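Local coordinates for protein alpha-1,2-Mannosidase (PDB 1HCU) that probably trims alpha-1,2-linked mannose residues from high-mannose N-glycans as a calcium-dependent glycoside hydrolase of family 47, at residues F33-D38 with S56-G61; I77-P82 with Q127-S132; G108-Y113 with T186-L191. All coordinates share one frame; numbering follows the deposited sequence.

Contact 1. Residues F33-D38 with S56-G61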
loop_
_atom_site.group_PDB
_atom_site.type_symbol
_atom_site.label_atom_id
_atom_site.label_comp_id
_atom_site.label_asym_id
_atom_site.label_seq_id
_atom_site.Cartn_x
_atom_site.Cartn_y
_atom_site.Cartn_z
ATOM N N PHE A 33 9.165 -14.636 19.218
ATOM C CA PHE A 33 9.016 -13.617 20.250
ATOM C C PHE A 33 7.714 -12.812 20.290
ATOM O O PHE A 33 7.402 -12.199 21.318
ATOM C CB PHE A 33 10.182 -12.625 20.182
ATOM C CG PHE A 33 11.536 -13.244 20.382
ATOM C CD1 PHE A 33 12.351 -13.539 19.293
ATOM C CD2 PHE A 33 12.022 -13.489 21.661
ATOM C CE1 PHE A 33 13.636 -14.061 19.477
ATOM C CE2 PHE A 33 13.298 -14.009 21.857
ATOM C CZ PHE A 33 14.107 -14.295 20.762
ATOM N N ALA A 34 6.953 -12.808 19.197
ATOM C CA ALA A 34 5.720 -12.024 19.144
ATOM C C ALA A 34 4.428 -12.785 18.864
ATOM O O ALA A 34 3.388 -12.474 19.442
ATOM C CB ALA A 34 5.878 -10.906 18.125
ATOM N N PHE A 35 4.482 -13.761 17.964
ATOM C CA PHE A 35 3.298 -14.537 17.614
ATOM C C PHE A 35 2.562 -15.025 18.870
ATOM O O PHE A 35 3.190 -15.440 19.847
ATOM C CB PHE A 35 3.716 -15.719 16.740
ATOM C CG PHE A 35 2.570 -16.537 16.230
ATOM C CD1 PHE A 35 2.258 -17.761 16.816
ATOM C CD2 PHE A 35 1.805 -16.090 15.152
ATOM C CE1 PHE A 35 1.203 -18.532 16.336
ATOM C CE2 PHE A 35 0.744 -16.853 14.664
ATOM C CZ PHE A 35 0.442 -18.078 15.256
ATOM N N PRO A 36 1.215 -14.975 18.871
ATOM C CA PRO A 36 0.295 -14.511 17.824
ATOM C C PRO A 36 -0.042 -13.021 17.894
ATOM O O PRO A 36 -1.035 -12.587 17.321
ATOM C CB PRO A 36 -0.962 -15.360 18.053
ATOM C CG PRO A 36 -0.538 -16.436 19.037
ATOM C CD PRO A 36 0.470 -15.733 19.887
ATOM N N HIS A 37 0.762 -12.241 18.607
ATOM C CA HIS A 37 0.506 -10.807 18.709
ATOM C C HIS A 37 0.699 -10.166 17.336
ATOM O O HIS A 37 1.187 -10.813 16.414
ATOM C CB HIS A 37 1.432 -10.186 19.751
ATOM C CG HIS A 37 1.155 -10.659 21.147
ATOM N ND1 HIS A 37 0.085 -10.207 21.890
ATOM C CD2 HIS A 37 1.782 -11.581 21.917
ATOM C CE1 HIS A 37 0.064 -10.830 23.055
ATOM N NE2 HIS A 37 1.083 -11.670 23.095
ATOM N N ASP A 38 0.323 -8.903 17.190
ATOM C CA ASP A 38 0.429 -8.246 15.892
ATOM C C ASP A 38 1.829 -7.985 15.340
ATOM O O ASP A 38 2.137 -8.396 14.220
ATOM C CB ASP A 38 -0.358 -6.929 15.893
ATOM C CG ASP A 38 -1.832 -7.132 16.166
ATOM O OD1 ASP A 38 -2.429 -8.075 15.604
ATOM O OD2 ASP A 38 -2.403 -6.341 16.941
ATOM N N SER A 56 -1.727 -9.410 13.304
ATOM C CA SER A 56 -1.416 -8.659 12.101
ATOM C C SER A 56 -0.294 -9.247 11.225
ATOM O O SER A 56 -0.538 -9.629 10.077
ATOM C CB SER A 56 -1.070 -7.217 12.503
ATOM O OG SER A 56 -0.994 -6.369 11.376
ATOM N N SER A 57 0.924 -9.327 11.759
ATOM C CA SER A 57 2.052 -9.859 10.993
ATOM C C SER A 57 1.829 -11.258 10.416
ATOM O O SER A 57 2.302 -11.558 9.323
ATOM C CB SER A 57 3.332 -9.861 11.843
ATOM O OG SER A 57 3.760 -8.540 12.121
ATOM N N ALA A 58 1.117 -12.118 11.136
ATOM C CA ALA A 58 0.878 -13.474 10.629
ATOM C C ALA A 58 -0.033 -13.483 9.402
ATOM O O ALA A 58 0.228 -14.195 8.440
ATOM C CB ALA A 58 0.281 -14.360 11.732
ATOM N N ILE A 59 -1.096 -12.684 9.435
ATOM C CA ILE A 59 -2.041 -12.623 8.319
ATOM C C ILE A 59 -1.463 -11.870 7.120
ATOM O O ILE A 59 -1.606 -12.294 5.972
ATOM C CB ILE A 59 -3.358 -11.942 8.753
ATOM C CG1 ILE A 59 -3.935 -12.663 9.980
ATOM C CG2 ILE A 59 -4.361 -11.954 7.607
ATOM C CD1 ILE A 59 -4.220 -14.144 9.757
ATOM N N ASP A 60 -0.803 -10.756 7.404
ATOM C CA ASP A 60 -0.195 -9.930 6.374
ATOM C C ASP A 60 0.928 -10.655 5.617
ATOM O O ASP A 60 1.124 -10.417 4.427
ATOM C CB ASP A 60 0.338 -8.645 7.012
ATOM C CG ASP A 60 -0.239 -7.393 6.377
ATOM O OD1 ASP A 60 -1.268 -7.505 5.675
ATOM O OD2 ASP A 60 0.329 -6.295 6.588
ATOM N N GLY A 61 1.644 -11.554 6.294
ATOM C CA GLY A 61 2.732 -12.269 5.637
ATOM C C GLY A 61 2.359 -13.603 5.002
ATOM O O GLY A 61 3.126 -14.172 4.217
#
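D38 grips the start of helix 56-67 with both its side chain and its backbone carbonyl. Its CG is turned beside its own backbone N and anti to the carbonyl carbon (chi1 -60°), and OD1 accepts the backbone N-H of S56, S56 N lying 2.8 Å from D38 OD1. That bond is nearly straight, 172° at the hydrogen, and reaches OD1 on the anti side, somewhat out of the carboxylate plane. OD1 also takes the N-H of G55, while OD2 takes that of G53. At the same time D38 O accepts two bonds from S57: one from the backbone N at 2.9 Å, the other from OG at 2.7 Å. The hydroxyl reaches it because OG sits beside the S57 backbone N, anti to the carbonyl carbon (chi1 -67°). Between the polar groups the CB atoms of D38 and S56 approach to 3.5 Å.

The second foothold is apolar. F35 presents the CE2 side of its ring, edge-on, to A58 CB, 3.9 Å from CE2. One face of this ring is packed by CB of P36, the residue that follows it through a cis peptide bond, and the ring forms edge-to-face pairs with Y80 and H31.

D38 thus accepts the N-H groups of S56 and S57, in the first turn of the helix where no preceding turn offers carbonyls, and that of G55 just before it; its negative charge would probably also interact favourably with the helix dipole.

Contact 2. Residues I77-P82 with Q127-S132. With NAG (2-acetamido-2-deoxy-beta-D-glucopyranose), chain G.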
loop_
_atom_site.group_PDB
_atom_site.type_symbol
_atom_site.label_atom_id
_atom_site.label_comp_id
_atom_site.label_asym_id
_atom_site.label_seq_id
_atom_site.Cartn_x
_atom_site.Cartn_y
_atom_site.Cartn_z
ATOM N N ILE A 77 0.513 -20.737 9.923
ATOM C CA ILE A 77 -0.482 -19.666 9.913
ATOM C C ILE A 77 -1.884 -20.214 9.675
ATOM O O ILE A 77 -2.831 -19.829 10.359
ATOM C CB ILE A 77 -0.133 -18.599 8.831
ATOM C CG1 ILE A 77 1.298 -18.091 9.056
ATOM C CG2 ILE A 77 -1.094 -17.413 8.926
ATOM C CD1 ILE A 77 1.807 -17.138 7.990
ATOM N N LEU A 78 -2.013 -21.122 8.716
ATOM C CA LEU A 78 -3.306 -21.722 8.424
ATOM C C LEU A 78 -3.902 -22.392 9.668
ATOM O O LEU A 78 -5.110 -22.331 9.891
ATOM C CB LEU A 78 -3.174 -22.734 7.278
ATOM C CG LEU A 78 -2.900 -22.167 5.878
ATOM C CD1 LEU A 78 -2.779 -23.302 4.892
ATOM C CD2 LEU A 78 -4.025 -21.241 5.451
ATOM N N GLN A 79 -3.063 -23.015 10.489
ATOM C CA GLN A 79 -3.542 -23.674 11.705
ATOM C C GLN A 79 -4.032 -22.643 12.718
ATOM O O GLN A 79 -4.898 -22.926 13.550
ATOM C CB GLN A 79 -2.419 -24.504 12.330
ATOM C CG GLN A 79 -1.944 -25.648 11.465
ATOM C CD GLN A 79 -2.741 -26.908 11.687
ATOM O OE1 GLN A 79 -3.964 -26.925 11.534
ATOM N NE2 GLN A 79 -2.051 -27.978 12.058
ATOM N N TYR A 80 -3.467 -21.443 12.638
ATOM C CA TYR A 80 -3.818 -20.356 13.540
ATOM C C TYR A 80 -5.111 -19.614 13.164
ATOM O O TYR A 80 -5.909 -19.278 14.044
ATOM C CB TYR A 80 -2.646 -19.370 13.609
ATOM C CG TYR A 80 -2.951 -18.075 14.328
ATOM C CD1 TYR A 80 -2.893 -16.856 13.653
ATOM C CD2 TYR A 80 -3.298 -18.065 15.681
ATOM C CE1 TYR A 80 -3.171 -15.658 14.304
ATOM C CE2 TYR A 80 -3.582 -16.871 16.346
ATOM C CZ TYR A 80 -3.514 -15.674 15.649
ATOM O OH TYR A 80 -3.776 -14.483 16.294
ATOM N N VAL A 81 -5.316 -19.365 11.869
ATOM C CA VAL A 81 -6.498 -18.632 11.396
ATOM C C VAL A 81 -7.816 -18.985 12.095
ATOM O O VAL A 81 -8.521 -18.098 12.568
ATOM C CB VAL A 81 -6.695 -18.786 9.858
ATOM C CG1 VAL A 81 -7.975 -18.066 9.415
ATOM C CG2 VAL A 81 -5.497 -18.201 9.119
ATOM N N PRO A 82 -8.172 -20.283 12.161
ATOM C CA PRO A 82 -9.420 -20.698 12.817
ATOM C C PRO A 82 -9.487 -20.278 14.286
ATOM O O PRO A 82 -10.566 -20.167 14.852
ATOM C CB PRO A 82 -9.401 -22.221 12.673
ATOM C CG PRO A 82 -8.603 -22.447 11.443
ATOM C CD PRO A 82 -7.484 -21.450 11.578
ATOM N N GLN A 127 -8.073 -28.724 3.037
ATOM C CA GLN A 127 -9.093 -27.858 2.455
ATOM C C GLN A 127 -9.933 -27.136 3.504
ATOM O O GLN A 127 -10.439 -26.045 3.254
ATOM C CB GLN A 127 -10.017 -28.673 1.555
ATOM C CG GLN A 127 -9.356 -29.136 0.287
ATOM C CD GLN A 127 -9.153 -28.004 -0.686
ATOM O OE1 GLN A 127 -8.594 -26.959 -0.336
ATOM N NE2 GLN A 127 -9.608 -28.202 -1.924
ATOM N N THR A 128 -10.091 -27.750 4.672
ATOM C CA THR A 128 -10.874 -27.144 5.740
ATOM C C THR A 128 -10.177 -25.886 6.248
ATOM O O THR A 128 -10.829 -24.914 6.623
ATOM C CB THR A 128 -11.074 -28.121 6.923
ATOM O OG1 THR A 128 -11.763 -29.290 6.467
ATOM C CG2 THR A 128 -11.889 -27.466 8.033
ATOM N N LEU A 129 -8.849 -25.911 6.260
ATOM C CA LEU A 129 -8.068 -24.768 6.717
ATOM C C LEU A 129 -8.177 -23.648 5.701
ATOM O O LEU A 129 -8.315 -22.477 6.054
ATOM C CB LEU A 129 -6.604 -25.171 6.902
ATOM C CG LEU A 129 -6.059 -25.248 8.337
ATOM C CD1 LEU A 129 -7.164 -25.550 9.341
ATOM C CD2 LEU A 129 -4.969 -26.304 8.388
ATOM N N VAL A 130 -8.115 -24.012 4.429
ATOM C CA VAL A 130 -8.237 -23.023 3.376
ATOM C C VAL A 130 -9.601 -22.338 3.497
ATOM O O VAL A 130 -9.691 -21.107 3.457
ATOM C CB VAL A 130 -8.114 -23.672 1.996
ATOM C CG1 VAL A 130 -8.412 -22.652 0.918
ATOM C CG2 VAL A 130 -6.720 -24.244 1.824
ATOM N N ASN A 131 -10.656 -23.135 3.656
ATOM C CA ASN A 131 -12.012 -22.595 3.787
ATOM C C ASN A 131 -12.144 -21.623 4.958
ATOM O O ASN A 131 -12.960 -20.701 4.908
ATOM C CB ASN A 131 -13.041 -23.719 3.970
ATOM C CG ASN A 131 -13.251 -24.542 2.710
ATOM O OD1 ASN A 131 -12.629 -24.296 1.672
ATOM N ND2 ASN A 131 -14.139 -25.535 2.798
ATOM N N SER A 132 -11.362 -21.838 6.013
ATOM C CA SER A 132 -11.414 -20.958 7.180
ATOM C C SER A 132 -11.082 -19.517 6.808
ATOM O O SER A 132 -11.690 -18.578 7.329
ATOM C CB SER A 132 -10.437 -21.429 8.268
ATOM O OG SER A 132 -10.895 -22.613 8.896
HETATM C C1 NAG G . -6.764 -30.255 8.900
HETATM C C2 NAG G . -7.955 -30.038 9.840
HETATM C C3 NAG G . -8.119 -31.251 10.772
HETATM C C4 NAG G . -8.150 -32.553 9.980
HETATM C C5 NAG G . -6.946 -32.632 9.037
HETATM C C6 NAG G . -7.001 -33.853 8.146
HETATM C C7 NAG G . -8.638 -28.397 11.476
HETATM C C8 NAG G . -8.385 -28.637 12.956
HETATM N N2 NAG G . -7.718 -28.840 10.625
HETATM O O3 NAG G . -9.322 -31.128 11.519
HETATM O O4 NAG G . -8.126 -33.652 10.883
HETATM O O5 NAG G . -6.916 -31.479 8.172
HETATM O O6 NAG G . -5.844 -34.658 8.306
HETATM O O7 NAG G . -9.660 -27.815 11.113
#
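L129 and S132 of helix 127-144 pack against the end of helix 71-80 and the 3-10 turn after it, a helix-to-helix contact at the periphery of the (alpha/alpha)7 barrel of family 47. Ahead of them in the sequence, T128 turns to the sugar of an attached glycan that has N126 as another neighbour: T128 CG2 lies 3.8 Å from NAG O7.

L129 comes next and does most of the packing. Its CG rests 3.4 Å from the backbone O of L78, with L78 CB alongside. The branch then divides. CD2 goes to Q79, whose chain, bent at chi2 (-88°) where CD turns off, crosses the leucine obliquely; its OE1 lies 3.4 Å from L129 CD2. CD1 lies 4.0 Å from P82 CG and also approaches the acetamido group, 3.6 Å from NAG N2, where one methyl bridges proline and sugar. An alanine here would probably open a gap over L78 O, leave P82 CG and the acetamido group without their shared apolar neighbour and the Q79 amide freer to turn.

V130 points away from helix 71-80, and its side chain touches Y113 and R117 of helix 98-117. One turn on from L129, S132 faces the 3-10 turn. Its CB is 4.3 Å from V81 CG1, a loose touch; V81 itself leans further along the same helix, on L133 and Q136. The closer approach is to the proline ring: P82 CG stands 3.4 Å from S132 OG and slightly farther from S132 CB.

Contact 3. Residues G108-Y113 with T186-L191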
loop_
_atom_site.group_PDB
_atom_site.type_symbol
_atom_site.label_atom_id
_atom_site.label_comp_id
_atom_site.label_asym_id
_atom_site.label_seq_id
_atom_site.Cartn_x
_atom_site.Cartn_y
_atom_site.Cartn_z
ATOM N N GLY A 108 -5.536 -9.785 3.416
ATOM C CA GLY A 108 -4.640 -10.915 3.610
ATOM C C GLY A 108 -5.324 -12.268 3.535
ATOM O O GLY A 108 -4.779 -13.206 2.953
ATOM N N LEU A 109 -6.516 -12.371 4.124
ATOM C CA LEU A 109 -7.281 -13.620 4.136
ATOM C C LEU A 109 -7.789 -13.951 2.739
ATOM O O LEU A 109 -7.738 -15.099 2.309
ATOM C CB LEU A 109 -8.467 -13.514 5.108
ATOM C CG LEU A 109 -8.155 -13.400 6.610
ATOM C CD1 LEU A 109 -9.385 -12.883 7.379
ATOM C CD2 LEU A 109 -7.713 -14.763 7.139
ATOM N N LEU A 110 -8.277 -12.937 2.033
ATOM C CA LEU A 110 -8.799 -13.130 0.684
ATOM C C LEU A 110 -7.719 -13.455 -0.351
ATOM O O LEU A 110 -7.935 -14.294 -1.229
ATOM C CB LEU A 110 -9.595 -11.894 0.246
ATOM C CG LEU A 110 -11.127 -11.917 0.370
ATOM C CD1 LEU A 110 -11.574 -12.432 1.723
ATOM C CD2 LEU A 110 -11.647 -10.509 0.143
ATOM N N SER A 111 -6.559 -12.811 -0.260
ATOM C CA SER A 111 -5.496 -13.090 -1.222
ATOM C C SER A 111 -4.983 -14.511 -0.997
ATOM O O SER A 111 -4.758 -15.261 -1.951
ATOM C CB SER A 111 -4.352 -12.072 -1.095
ATOM O OG SER A 111 -3.745 -12.121 0.184
ATOM N N ALA A 112 -4.812 -14.889 0.269
ATOM C CA ALA A 112 -4.353 -16.232 0.594
ATOM C C ALA A 112 -5.384 -17.235 0.080
ATOM O O ALA A 112 -5.033 -18.275 -0.479
ATOM C CB ALA A 112 -4.188 -16.382 2.099
ATOM N N TYR A 113 -6.661 -16.919 0.258
ATOM C CA TYR A 113 -7.708 -17.817 -0.204
ATOM C C TYR A 113 -7.638 -17.994 -1.725
ATOM O O TYR A 113 -7.652 -19.121 -2.224
ATOM C CB TYR A 113 -9.071 -17.271 0.215
ATOM C CG TYR A 113 -10.230 -18.164 -0.148
ATOM C CD1 TYR A 113 -10.492 -19.339 0.556
ATOM C CD2 TYR A 113 -11.067 -17.827 -1.203
ATOM C CE1 TYR A 113 -11.570 -20.154 0.205
ATOM C CE2 TYR A 113 -12.127 -18.619 -1.559
ATOM C CZ TYR A 113 -12.380 -19.778 -0.861
ATOM O OH TYR A 113 -13.434 -20.556 -1.276
ATOM N N THR A 186 -15.952 -6.027 -2.550
ATOM C CA THR A 186 -16.586 -6.527 -3.764
ATOM C C THR A 186 -16.093 -7.955 -3.976
ATOM O O THR A 186 -16.853 -8.835 -4.373
ATOM C CB THR A 186 -16.228 -5.669 -5.007
ATOM O OG1 THR A 186 -16.862 -4.386 -4.902
ATOM C CG2 THR A 186 -16.704 -6.351 -6.284
ATOM N N ARG A 187 -14.817 -8.181 -3.677
ATOM C CA ARG A 187 -14.213 -9.505 -3.810
ATOM C C ARG A 187 -14.931 -10.474 -2.874
ATOM O O ARG A 187 -15.213 -11.610 -3.240
ATOM C CB ARG A 187 -12.714 -9.447 -3.461
ATOM C CG ARG A 187 -11.954 -10.740 -3.736
ATOM C CD ARG A 187 -12.133 -11.154 -5.187
ATOM N NE ARG A 187 -11.650 -12.504 -5.472
ATOM C CZ ARG A 187 -12.200 -13.314 -6.378
ATOM N NH1 ARG A 187 -13.255 -12.903 -7.076
ATOM N NH2 ARG A 187 -11.692 -14.524 -6.599
ATOM N N LEU A 188 -15.234 -10.013 -1.665
ATOM C CA LEU A 188 -15.920 -10.854 -0.687
ATOM C C LEU A 188 -17.324 -11.258 -1.190
ATOM O O LEU A 188 -17.704 -12.424 -1.093
ATOM C CB LEU A 188 -16.017 -10.118 0.664
ATOM C CG LEU A 188 -16.573 -10.909 1.858
ATOM C CD1 LEU A 188 -15.692 -12.112 2.126
ATOM C CD2 LEU A 188 -16.648 -10.026 3.083
ATOM N N SER A 189 -18.087 -10.301 -1.725
ATOM C CA SER A 189 -19.423 -10.600 -2.244
ATOM C C SER A 189 -19.345 -11.642 -3.349
ATOM O O SER A 189 -20.166 -12.553 -3.416
ATOM C CB SER A 189 -20.097 -9.351 -2.821
ATOM O OG SER A 189 -20.421 -8.418 -1.812
ATOM N N ASP A 190 -18.361 -11.498 -4.226
ATOM C CA ASP A 190 -18.213 -12.438 -5.324
ATOM C C ASP A 190 -17.854 -13.835 -4.822
ATOM O O ASP A 190 -18.295 -14.835 -5.382
ATOM C CB ASP A 190 -17.146 -11.945 -6.304
ATOM C CG ASP A 190 -17.644 -10.821 -7.195
ATOM O OD1 ASP A 190 -16.836 -10.312 -8.001
ATOM O OD2 ASP A 190 -18.836 -10.453 -7.096
ATOM N N LEU A 191 -17.062 -13.895 -3.758
ATOM C CA LEU A 191 -16.634 -15.170 -3.188
ATOM C C LEU A 191 -17.709 -15.836 -2.335
ATOM O O LEU A 191 -17.804 -17.061 -2.309
ATOM C CB LEU A 191 -15.375 -14.953 -2.351
ATOM C CG LEU A 191 -14.071 -15.595 -2.834
ATOM C CD1 LEU A 191 -14.072 -15.778 -4.339
ATOM C CD2 LEU A 191 -12.900 -14.724 -2.382
#
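In Y113, CG stands anti to the backbone N (chi1 -177°), which sends the ring toward L191; in R187 CG is likewise anti, and a bend at chi2 (56°) turns the chain beyond it. Y113 and L191 slide past each other in opposite directions, CD2 of the ring 3.8 Å from L191 CD2 and CE2 equally close to L191 CG. The approach to the ring is oblique. Next to them L110 spreads its two methyls: CD2 lies on the aliphatic part of the arginine, 3.9 Å from R187 CG, while CD1 reaches L188 CD1 at 4.2 Å, the leucines crossing at about a right angle.

The helices carrying these residues, 98-117 and 182-192, belong to the (alpha/alpha)7 barrel of the family; here the axes of the two segments come within 11.0 Å of each other, at 48°, and apolar groups join them. The charged end of R187 turns to other partners: NH2 forms a salt bridge with D114, one residue past Y113, and NH1 a hydrogen bond with Y257. Over one face of this guanidinium, 3.5 Å above its plane and toward the rim, sits L191 CD1.

The three contacts adjoin one another within one helical barrel domain. Contacts 1 and 2, with centres about 15 Å apart, meet through aromatic rings, F35 CZ lying 3.5 Å from Y80 CG. Contacts 2 and 3, about 14 Å between centres, share the neighbourhood of helix 98-117: V130 O is 3.5 Å from Y113 CD1, and V81 touches L109. Contacts 1 and 3 brush more lightly, I59 CG2 being 4.1 Å from G108 CA. Contact 1 lies nearest the catalytic region: the S56 side chain is about 8 Å from that of E100, one of two predicted proton donors, and about 14 Å from the bound calcium ion. Contact 2 instead borders a surface glycan.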